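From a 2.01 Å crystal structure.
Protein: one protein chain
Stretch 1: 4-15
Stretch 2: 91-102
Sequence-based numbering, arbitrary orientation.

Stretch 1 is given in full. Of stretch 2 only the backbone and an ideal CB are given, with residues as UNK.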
ATOM      1  N   ASN A   4     -13.775   8.708  -6.560  1.00 51.94           N
ATOM      2  CA  ASN A   4     -14.412   7.706  -5.710  1.00 47.96           C
ATOM      3  C   ASN A   4     -13.722   7.580  -4.337  1.00 46.51           C
ATOM      4  O   ASN A   4     -13.391   8.594  -3.714  1.00 51.34           O
ATOM      5  CB  ASN A   4     -14.498   6.350  -6.429  1.00 43.12           C
ATOM      6  CG  ASN A   4     -15.140   6.449  -7.819  1.00 50.62           C
ATOM      7  OD1 ASN A   4     -14.788   7.322  -8.622  1.00 51.83           O
ATOM      8  ND2 ASN A   4     -16.071   5.528  -8.116  1.00 42.82           N
ATOM      9  N   GLY A   5     -13.500   6.346  -3.876  1.00 45.75           N
ATOM     10  CA  GLY A   5     -13.048   6.093  -2.511  1.00 37.98           C
ATOM     11  C   GLY A   5     -11.544   6.163  -2.274  1.00 39.02           C
ATOM     12  O   GLY A   5     -11.071   6.104  -1.130  1.00 37.61           O
ATOM     13  N   PHE A   6     -10.789   6.275  -3.359  1.00 26.87           N
ATOM     14  CA  PHE A   6      -9.347   6.418  -3.289  1.00 27.11           C
ATOM     15  C   PHE A   6      -8.877   7.060  -4.590  1.00 24.22           C
ATOM     16  O   PHE A   6      -9.615   7.109  -5.574  1.00 23.65           O
ATOM     17  CB  PHE A   6      -8.666   5.060  -3.061  1.00 22.87           C
ATOM     18  CG  PHE A   6      -8.894   4.071  -4.177  1.00 26.36           C
ATOM     19  CD1 PHE A   6      -7.990   3.974  -5.237  1.00 24.03           C
ATOM     20  CD2 PHE A   6     -10.004   3.247  -4.175  1.00 24.00           C
ATOM     21  CE1 PHE A   6      -8.196   3.066  -6.261  1.00 20.49           C
ATOM     22  CE2 PHE A   6     -10.221   2.338  -5.208  1.00 21.93           C
ATOM     23  CZ  PHE A   6      -9.320   2.253  -6.248  1.00 18.67           C
ATOM     24  N   ASP A   7      -7.654   7.573  -4.576  1.00 23.89           N
ATOM     25  CA  ASP A   7      -7.064   8.182  -5.757  1.00 23.02           C
ATOM     26  C   ASP A   7      -6.067   7.192  -6.355  1.00 21.98           C
ATOM     27  O   ASP A   7      -5.034   6.901  -5.739  1.00 19.70           O
ATOM     28  CB  ASP A   7      -6.383   9.500  -5.376  1.00 22.17           C
ATOM     29  CG  ASP A   7      -5.743  10.203  -6.569  1.00 26.89           C
ATOM     30  OD1 ASP A   7      -5.754   9.637  -7.685  1.00 21.92           O
ATOM     31  OD2 ASP A   7      -5.221  11.327  -6.379  1.00 28.84           O
ATOM     32  N   PRO A   8      -6.393   6.646  -7.543  1.00 21.36           N
ATOM     33  CA  PRO A   8      -5.574   5.628  -8.216  1.00 19.79           C
ATOM     34  C   PRO A   8      -4.159   6.118  -8.472  1.00 19.10           C
ATOM     35  O   PRO A   8      -3.232   5.321  -8.447  1.00 17.09           O
ATOM     36  CB  PRO A   8      -6.301   5.427  -9.562  1.00 18.04           C
ATOM     37  CG  PRO A   8      -7.679   5.842  -9.309  1.00 17.97           C
ATOM     38  CD  PRO A   8      -7.594   6.983  -8.333  1.00 21.48           C
ATOM     39  N   PHE A   9      -3.991   7.415  -8.719  1.00 18.49           N
ATOM     40  CA  PHE A   9      -2.654   7.953  -8.968  1.00 19.62           C
ATOM     41  C   PHE A   9      -1.760   7.921  -7.720  1.00 22.62           C
ATOM     42  O   PHE A   9      -0.531   7.917  -7.816  1.00 20.40           O
ATOM     43  CB  PHE A   9      -2.729   9.351  -9.594  1.00 19.07           C
ATOM     44  CG  PHE A   9      -3.321   9.339 -10.976  1.00 19.32           C
ATOM     45  CD1 PHE A   9      -2.575   8.894 -12.057  1.00 20.84           C
ATOM     46  CD2 PHE A   9      -4.637   9.711 -11.185  1.00 21.38           C
ATOM     47  CE1 PHE A   9      -3.139   8.853 -13.337  1.00 18.56           C
ATOM     48  CE2 PHE A   9      -5.204   9.671 -12.461  1.00 21.31           C
ATOM     49  CZ  PHE A   9      -4.449   9.235 -13.528  1.00 18.22           C
ATOM     50  N   GLU A  10      -2.387   7.863  -6.555  1.00 20.31           N
ATOM     51  CA  GLU A  10      -1.645   7.851  -5.292  1.00 19.24           C
ATOM     52  C   GLU A  10      -1.499   6.447  -4.696  1.00 22.88           C
ATOM     53  O   GLU A  10      -1.469   6.273  -3.470  1.00 25.08           O
ATOM     54  CB  GLU A  10      -2.308   8.796  -4.298  1.00 23.04           C
ATOM     55  CG  GLU A  10      -2.264  10.249  -4.753  1.00 28.46           C
ATOM     56  CD  GLU A  10      -0.847  10.715  -5.074  1.00 42.63           C
ATOM     57  OE1 GLU A  10       0.089  10.369  -4.309  1.00 40.21           O
ATOM     58  OE2 GLU A  10      -0.669  11.421  -6.095  1.00 43.74           O
ATOM     59  N   TRP A  11      -1.368   5.452  -5.567  1.00 21.10           N
ATOM     60  CA  TRP A  11      -1.340   4.055  -5.134  1.00 21.74           C
ATOM     61  C   TRP A  11      -0.122   3.675  -4.286  1.00 23.87           C
ATOM     62  O   TRP A  11      -0.159   2.691  -3.541  1.00 23.35           O
ATOM     63  CB  TRP A  11      -1.460   3.116  -6.335  1.00 22.32           C
ATOM     64  CG  TRP A  11      -0.298   3.156  -7.281  1.00 21.92           C
ATOM     65  CD1 TRP A  11      -0.210   3.875  -8.438  1.00 22.51           C
ATOM     66  CD2 TRP A  11       0.935   2.432  -7.163  1.00 24.69           C
ATOM     67  NE1 TRP A  11       0.998   3.642  -9.050  1.00 22.99           N
ATOM     68  CE2 TRP A  11       1.723   2.767  -8.282  1.00 27.78           C
ATOM     69  CE3 TRP A  11       1.453   1.539  -6.216  1.00 27.09           C
ATOM     70  CZ2 TRP A  11       3.007   2.239  -8.479  1.00 30.49           C
ATOM     71  CZ3 TRP A  11       2.727   1.014  -6.417  1.00 26.00           C
ATOM     72  CH2 TRP A  11       3.486   1.366  -7.537  1.00 28.47           C
ATOM     73  N   ARG A  12       0.955   4.446  -4.402  1.00 24.39           N
ATOM     74  CA  ARG A  12       2.161   4.173  -3.622  1.00 27.00           C
ATOM     75  C   ARG A  12       1.908   4.380  -2.125  1.00 27.11           C
ATOM     76  O   ARG A  12       2.638   3.856  -1.281  1.00 29.91           O
ATOM     77  CB  ARG A  12       3.347   5.002  -4.136  1.00 27.96           C
ATOM     78  CG  ARG A  12       3.879   4.508  -5.495  1.00 29.88           C
ATOM     79  CD  ARG A  12       4.920   5.455  -6.068  1.00 36.51           C
ATOM     80  NE  ARG A  12       5.516   4.980  -7.321  1.00 32.27           N
ATOM     81  CZ  ARG A  12       4.978   5.142  -8.528  1.00 36.82           C
ATOM     82  NH1 ARG A  12       3.798   5.745  -8.669  1.00 37.23           N
ATOM     83  NH2 ARG A  12       5.610   4.682  -9.603  1.00 38.50           N
ATOM     84  N   SER A  13       0.844   5.110  -1.805  1.00 24.56           N
ATOM     85  CA  SER A  13       0.410   5.280  -0.419  1.00 23.88           C
ATOM     86  C   SER A  13      -0.451   4.113   0.089  1.00 25.99           C
ATOM     87  O   SER A  13      -0.728   4.022   1.284  1.00 26.32           O
ATOM     88  CB  SER A  13      -0.332   6.603  -0.241  1.00 24.37           C
ATOM     89  OG  SER A  13       0.478   7.697  -0.646  1.00 32.04           O
ATOM     90  N   PHE A  14      -0.901   3.230  -0.803  1.00 24.39           N
ATOM     91  CA  PHE A  14      -1.478   1.969  -0.318  1.00 21.86           C
ATOM     92  C   PHE A  14      -0.677   0.731  -0.735  1.00 23.89           C
ATOM     93  O   PHE A  14      -1.214  -0.377  -0.864  1.00 19.73           O
ATOM     94  CB  PHE A  14      -2.982   1.838  -0.572  1.00 28.16           C
ATOM     95  CG  PHE A  14      -3.434   2.254  -1.942  1.00 19.48           C
ATOM     96  CD1 PHE A  14      -3.277   1.409  -3.027  1.00 27.03           C
ATOM     97  CD2 PHE A  14      -4.085   3.468  -2.127  1.00 24.61           C
ATOM     98  CE1 PHE A  14      -3.737   1.783  -4.297  1.00 22.67           C
ATOM     99  CE2 PHE A  14      -4.551   3.850  -3.386  1.00 23.79           C
ATOM    100  CZ  PHE A  14      -4.368   3.008  -4.470  1.00 22.16           C
ATOM    101  N   TYR A  15       0.627   0.955  -0.905  1.00 21.02           N
ATOM    102  CA  TYR A  15       1.590  -0.066  -1.302  1.00 23.44           C
ATOM    103  C   TYR A  15       2.435  -0.455  -0.077  1.00 25.26           C
ATOM    104  O   TYR A  15       2.921   0.415   0.647  1.00 25.93           O
ATOM    105  CB  TYR A  15       2.456   0.486  -2.442  1.00 23.97           C
ATOM    106  CG  TYR A  15       3.705  -0.300  -2.759  1.00 25.48           C
ATOM    107  CD1 TYR A  15       3.645  -1.638  -3.097  1.00 23.74           C
ATOM    108  CD2 TYR A  15       4.948   0.314  -2.740  1.00 31.82           C
ATOM    109  CE1 TYR A  15       4.794  -2.353  -3.386  1.00 27.58           C
ATOM    110  CE2 TYR A  15       6.099  -0.386  -3.035  1.00 31.08           C
ATOM    111  CZ  TYR A  15       6.020  -1.718  -3.358  1.00 32.81           C
ATOM    112  OH  TYR A  15       7.174  -2.414  -3.646  1.00 30.30           O
ATOM    113  N   UNK A  91      -1.388   1.830 -17.485  1.00 23.35           N
ATOM    114  CA  UNK A  91      -0.621   2.004 -16.256  1.00 21.22           C
ATOM    115  C   UNK A  91      -1.387   1.438 -15.049  1.00 20.06           C
ATOM    116  O   UNK A  91      -2.520   0.962 -15.183  1.00 16.55           O
ATOM    117  CB  UNK A  91      -0.302   3.484 -16.037  1.00 21.22           C
ATOM    118  N   UNK A  92      -0.755   1.475 -13.881  1.00 19.88           N
ATOM    119  CA  UNK A  92      -1.374   0.983 -12.659  1.00 17.55           C
ATOM    120  C   UNK A  92      -2.572   1.846 -12.208  1.00 15.98           C
ATOM    121  O   UNK A  92      -3.564   1.319 -11.716  1.00 17.46           O
ATOM    122  CB  UNK A  92      -0.326   0.927 -11.546  1.00 17.55           C
ATOM    123  N   UNK A  93      -2.490   3.180 -12.363  1.00 16.38           N
ATOM    124  CA  UNK A  93      -3.698   3.912 -11.959  1.00 16.87           C
ATOM    125  C   UNK A  93      -4.909   3.568 -12.830  1.00 16.02           C
ATOM    126  O   UNK A  93      -6.035   3.469 -12.317  1.00 17.40           O
ATOM    127  CB  UNK A  93      -3.438   5.419 -12.018  1.00 16.87           C
ATOM    128  N   UNK A  94      -4.678   3.375 -14.125  1.00 15.06           N
ATOM    129  CA  UNK A  94      -5.745   2.999 -15.037  1.00 13.24           C
ATOM    130  C   UNK A  94      -6.344   1.656 -14.619  1.00 16.75           C
ATOM    131  O   UNK A  94      -7.562   1.487 -14.618  1.00 16.90           O
ATOM    132  CB  UNK A  94      -5.226   2.934 -16.475  1.00 13.24           C
ATOM    133  N   UNK A  95      -5.480   0.712 -14.246  1.00 17.34           N
ATOM    134  CA  UNK A  95      -5.913  -0.600 -13.775  1.00 14.23           C
ATOM    135  C   UNK A  95      -6.768  -0.468 -12.525  1.00 13.47           C
ATOM    136  O   UNK A  95      -7.827  -1.069 -12.432  1.00 18.64           O
ATOM    137  CB  UNK A  95      -4.705  -1.497 -13.496  1.00 14.23           C
ATOM    138  N   UNK A  96      -6.290   0.305 -11.552  1.00 16.93           N
ATOM    139  CA  UNK A  96      -6.984   0.471 -10.274  1.00 17.92           C
ATOM    140  C   UNK A  96      -8.314   1.189 -10.449  1.00 17.98           C
ATOM    141  O   UNK A  96      -9.313   0.794  -9.861  1.00 16.61           O
ATOM    142  CB  UNK A  96      -6.104   1.241  -9.288  1.00 17.92           C
ATOM    143  N   UNK A  97      -8.317   2.268 -11.232  1.00 16.38           N
ATOM    144  CA  UNK A  97      -9.570   2.950 -11.561  1.00 17.24           C
ATOM    145  C   UNK A  97     -10.591   1.997 -12.167  1.00 20.31           C
ATOM    146  O   UNK A  97     -11.782   2.020 -11.819  1.00 21.26           O
ATOM    147  CB  UNK A  97      -9.305   4.106 -12.527  1.00 17.24           C
ATOM    148  N   UNK A  98     -10.122   1.164 -13.091  1.00 18.38           N
ATOM    149  CA  UNK A  98     -11.011   0.265 -13.818  1.00 19.87           C
ATOM    150  C   UNK A  98     -11.787  -0.628 -12.846  1.00 20.72           C
ATOM    151  O   UNK A  98     -12.969  -0.907 -13.042  1.00 19.75           O
ATOM    152  CB  UNK A  98     -10.214  -0.589 -14.806  1.00 19.87           C
ATOM    153  N   UNK A  99     -11.125  -1.076 -11.786  1.00 18.97           N
ATOM    154  CA  UNK A  99     -11.757  -2.045 -10.892  1.00 18.98           C
ATOM    155  C   UNK A  99     -12.514  -1.398  -9.724  1.00 18.96           C
ATOM    156  O   UNK A  99     -12.932  -2.074  -8.793  1.00 20.17           O
ATOM    157  CB  UNK A  99     -10.693  -2.996 -10.341  1.00 18.98           C
ATOM    158  N   UNK A 100     -12.706  -0.087  -9.798  1.00 18.52           N
ATOM    159  CA  UNK A 100     -13.658   0.587  -8.928  1.00 22.42           C
ATOM    160  C   UNK A 100     -15.082   0.220  -9.331  1.00 20.92           C
ATOM    161  O   UNK A 100     -15.961   0.106  -8.481  1.00 22.83           O
ATOM    162  CB  UNK A 100     -13.458   2.103  -8.978  1.00 22.42           C
ATOM    163  N   UNK A 101     -15.300   0.041 -10.629  1.00 24.07           N
ATOM    164  CA  UNK A 101     -16.655  -0.105 -11.174  1.00 25.25           C
ATOM    165  C   UNK A 101     -16.851  -1.402 -11.945  1.00 25.09           C
ATOM    166  O   UNK A 101     -17.863  -1.581 -12.627  1.00 25.96           O
ATOM    167  CB  UNK A 101     -16.977   1.078 -12.089  1.00 25.25           C
ATOM    168  N   UNK A 102     -15.866  -2.288 -11.857  1.00 20.89           N
ATOM    169  CA  UNK A 102     -15.918  -3.605 -12.478  1.00 20.84           C
ATOM    170  C   UNK A 102     -15.315  -4.538 -11.426  1.00 24.55           C
ATOM    171  O   UNK A 102     -14.396  -4.139 -10.704  1.00 21.64           O
ATOM    172  CB  UNK A 102     -15.172  -3.659 -13.813  1.00 20.84           C
TER

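Position 91 lies just ahead of a helix, with extended backbone angles and no atom of stretch 1 near its ideal CB. Such a place suits a short acceptor, Asp, Ser, Thr or Asn, able to cap the free amides of the first turn. It is Asp-91, whose OD1 accepts from the N of residue 94 at 2.7 Å.

Position 92 opens the helix and points its CB toward stretch 1, 3.9 Å from Trp-11 NE1. A broad indole face invites an aliphatic chain: Leu, Ile, Val or Met. Ile-92 lays CG2 over the five-membered ring, 3.8 Å from its centroid, while CD1 reaches Trp-11 CZ2 at 3.8 Å.

At position 93 the CB lies 3.6 Å from both Pro-8 O and Phe-9 CD1, so the space is tight and largely apolar. Phi of -64° and a place in the first turn, where the amide has no helical partner, allow proline as well as Ala or Val. Pro-93 fits: its CB sits over the Phe-9 ring, 4.0 Å from the centroid, and its CG meets the indole edge at Trp-11 CD1, 4.0 Å away.

Position 94 points away and 95 sideways, neither near stretch 1; helix formers would serve, and the residues are Ala-94 and Leu-95.

Position 96 points toward a hollow lined by Phe-6, Pro-8, Trp-11 and Phe-14. A branched or flexible apolar chain, Leu, Met or Ile, could fill it. Leu-96 brings CD1 to 3.4 Å from Trp-11 CB and 3.6 Å from Phe-14 CE1, at that ring's edge, while its CB lies 4.1 Å from Phe-6 CE1.

Position 97 points sideways, its CB 4.0 Å from Pro-8 CG. Many residues are possible, polar ones included; Asn-97 touches the proline through CB, and its amide leads off from that contact.

Positions 98 and 99 have nothing of stretch 1 near CB, leaving the choice open: His-98 and Phe-99.

Position 100 points toward stretch 1, its CB 5.0 Å from Phe-6 CZ, with the carbonyl of Phe-6 farther along. A long chain ending in a donor, Lys or Arg, can use both ring and oxygen. Extended Lys-100 packs CE over the Phe-6 face, 3.6 Å from the centroid; its NZ makes a cation-pi contact and donates to Phe-6 O at 2.8 Å.

Position 101 points sideways, with stretch 1 not close to its CB; a long, flexible chain could reach Asn-4. Met-101 brings SD 4.5 Å from Asn-4 ND2. Position 102 is out of reach, so any polar or charged chain would do; it is Arg-102.

Stretch 2 91-102: DIPALLNHFKMR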
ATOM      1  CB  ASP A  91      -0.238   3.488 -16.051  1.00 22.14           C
ATOM      2  CG  ASP A  91      -1.454   4.454 -16.114  1.00 28.27           C
ATOM      3  OD1 ASP A  91      -2.587   4.080 -15.735  1.00 26.27           O
ATOM      4  OD2 ASP A  91      -1.267   5.618 -16.530  1.00 29.03           O
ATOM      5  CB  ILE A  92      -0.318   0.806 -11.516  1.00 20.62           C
ATOM      6  CG1 ILE A  92       0.645  -0.344 -11.854  1.00 24.07           C
ATOM      7  CG2 ILE A  92      -1.000   0.554 -10.178  1.00 16.48           C
ATOM      8  CD1 ILE A  92       1.891  -0.421 -10.960  1.00 26.09           C
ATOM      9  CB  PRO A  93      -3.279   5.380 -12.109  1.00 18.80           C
ATOM     10  CG  PRO A  93      -1.752   5.338 -11.873  1.00 17.49           C
ATOM     11  CD  PRO A  93      -1.348   4.081 -12.605  1.00 19.44           C
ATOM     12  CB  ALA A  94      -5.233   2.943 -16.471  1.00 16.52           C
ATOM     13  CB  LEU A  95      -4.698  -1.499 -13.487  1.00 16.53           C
ATOM     14  CG  LEU A  95      -4.887  -2.927 -12.941  1.00 17.95           C
ATOM     15  CD1 LEU A  95      -3.676  -3.798 -13.245  1.00 21.86           C
ATOM     16  CD2 LEU A  95      -5.199  -2.932 -11.443  1.00 20.00           C
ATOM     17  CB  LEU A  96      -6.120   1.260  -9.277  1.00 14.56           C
ATOM     18  CG  LEU A  96      -4.809   0.606  -8.806  1.00 15.50           C
ATOM     19  CD1 LEU A  96      -4.044   1.559  -7.919  1.00 16.11           C
ATOM     20  CD2 LEU A  96      -5.072  -0.710  -8.086  1.00 15.38           C
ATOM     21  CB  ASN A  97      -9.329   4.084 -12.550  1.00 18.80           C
ATOM     22  CG  ASN A  97     -10.613   4.787 -12.937  1.00 21.40           C
ATOM     23  OD1 ASN A  97     -11.178   5.545 -12.142  1.00 22.39           O
ATOM     24  ND2 ASN A  97     -11.084   4.536 -14.158  1.00 18.67           N
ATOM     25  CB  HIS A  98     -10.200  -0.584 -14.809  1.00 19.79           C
ATOM     26  CG  HIS A  98     -11.016  -1.592 -15.558  1.00 21.04           C
ATOM     27  ND1 HIS A  98     -11.683  -1.292 -16.723  1.00 21.32           N
ATOM     28  CD2 HIS A  98     -11.270  -2.899 -15.305  1.00 21.61           C
ATOM     29  CE1 HIS A  98     -12.312  -2.368 -17.161  1.00 24.57           C
ATOM     30  NE2 HIS A  98     -12.075  -3.357 -16.321  1.00 24.22           N
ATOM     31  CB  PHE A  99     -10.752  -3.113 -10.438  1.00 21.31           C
ATOM     32  CG  PHE A  99     -10.383  -4.091 -11.537  1.00 20.20           C
ATOM     33  CD1 PHE A  99     -11.273  -5.076 -11.928  1.00 18.24           C
ATOM     34  CD2 PHE A  99      -9.151  -4.016 -12.175  1.00 20.00           C
ATOM     35  CE1 PHE A  99     -10.950  -5.977 -12.928  1.00 18.68           C
ATOM     36  CE2 PHE A  99      -8.812  -4.908 -13.190  1.00 19.59           C
ATOM     37  CZ  PHE A  99      -9.713  -5.895 -13.563  1.00 22.01           C
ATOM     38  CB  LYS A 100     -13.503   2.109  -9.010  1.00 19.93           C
ATOM     39  CG  LYS A 100     -12.338   2.701  -8.231  1.00 21.40           C
ATOM     40  CD  LYS A 100     -12.474   4.217  -8.220  1.00 24.20           C
ATOM     41  CE  LYS A 100     -11.417   4.892  -7.382  1.00 26.88           C
ATOM     42  NZ  LYS A 100     -11.623   6.367  -7.378  1.00 27.14           N
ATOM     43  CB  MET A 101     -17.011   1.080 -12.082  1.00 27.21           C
ATOM     44  CG  MET A 101     -17.218   2.408 -11.352  1.00 37.92           C
ATOM     45  SD  MET A 101     -18.541   2.371 -10.112  1.00 43.00           S
ATOM     46  CE  MET A 101     -19.996   2.515 -11.157  1.00 37.64           C
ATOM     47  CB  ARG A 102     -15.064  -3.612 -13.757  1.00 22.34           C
ATOM     48  CG  ARG A 102     -15.672  -4.294 -14.980  1.00 32.63           C
ATOM     49  CD  ARG A 102     -16.683  -3.406 -15.724  1.00 28.53           C
ATOM     50  NE  ARG A 102     -17.921  -3.191 -14.970  1.00 33.21           N
ATOM     51  CZ  ARG A 102     -19.139  -3.570 -15.368  1.00 27.21           C
ATOM     52  NH1 ARG A 102     -20.185  -3.311 -14.604  1.00 24.04           N
ATOM     53  NH2 ARG A 102     -19.318  -4.200 -16.524  1.00 28.40           N
TER
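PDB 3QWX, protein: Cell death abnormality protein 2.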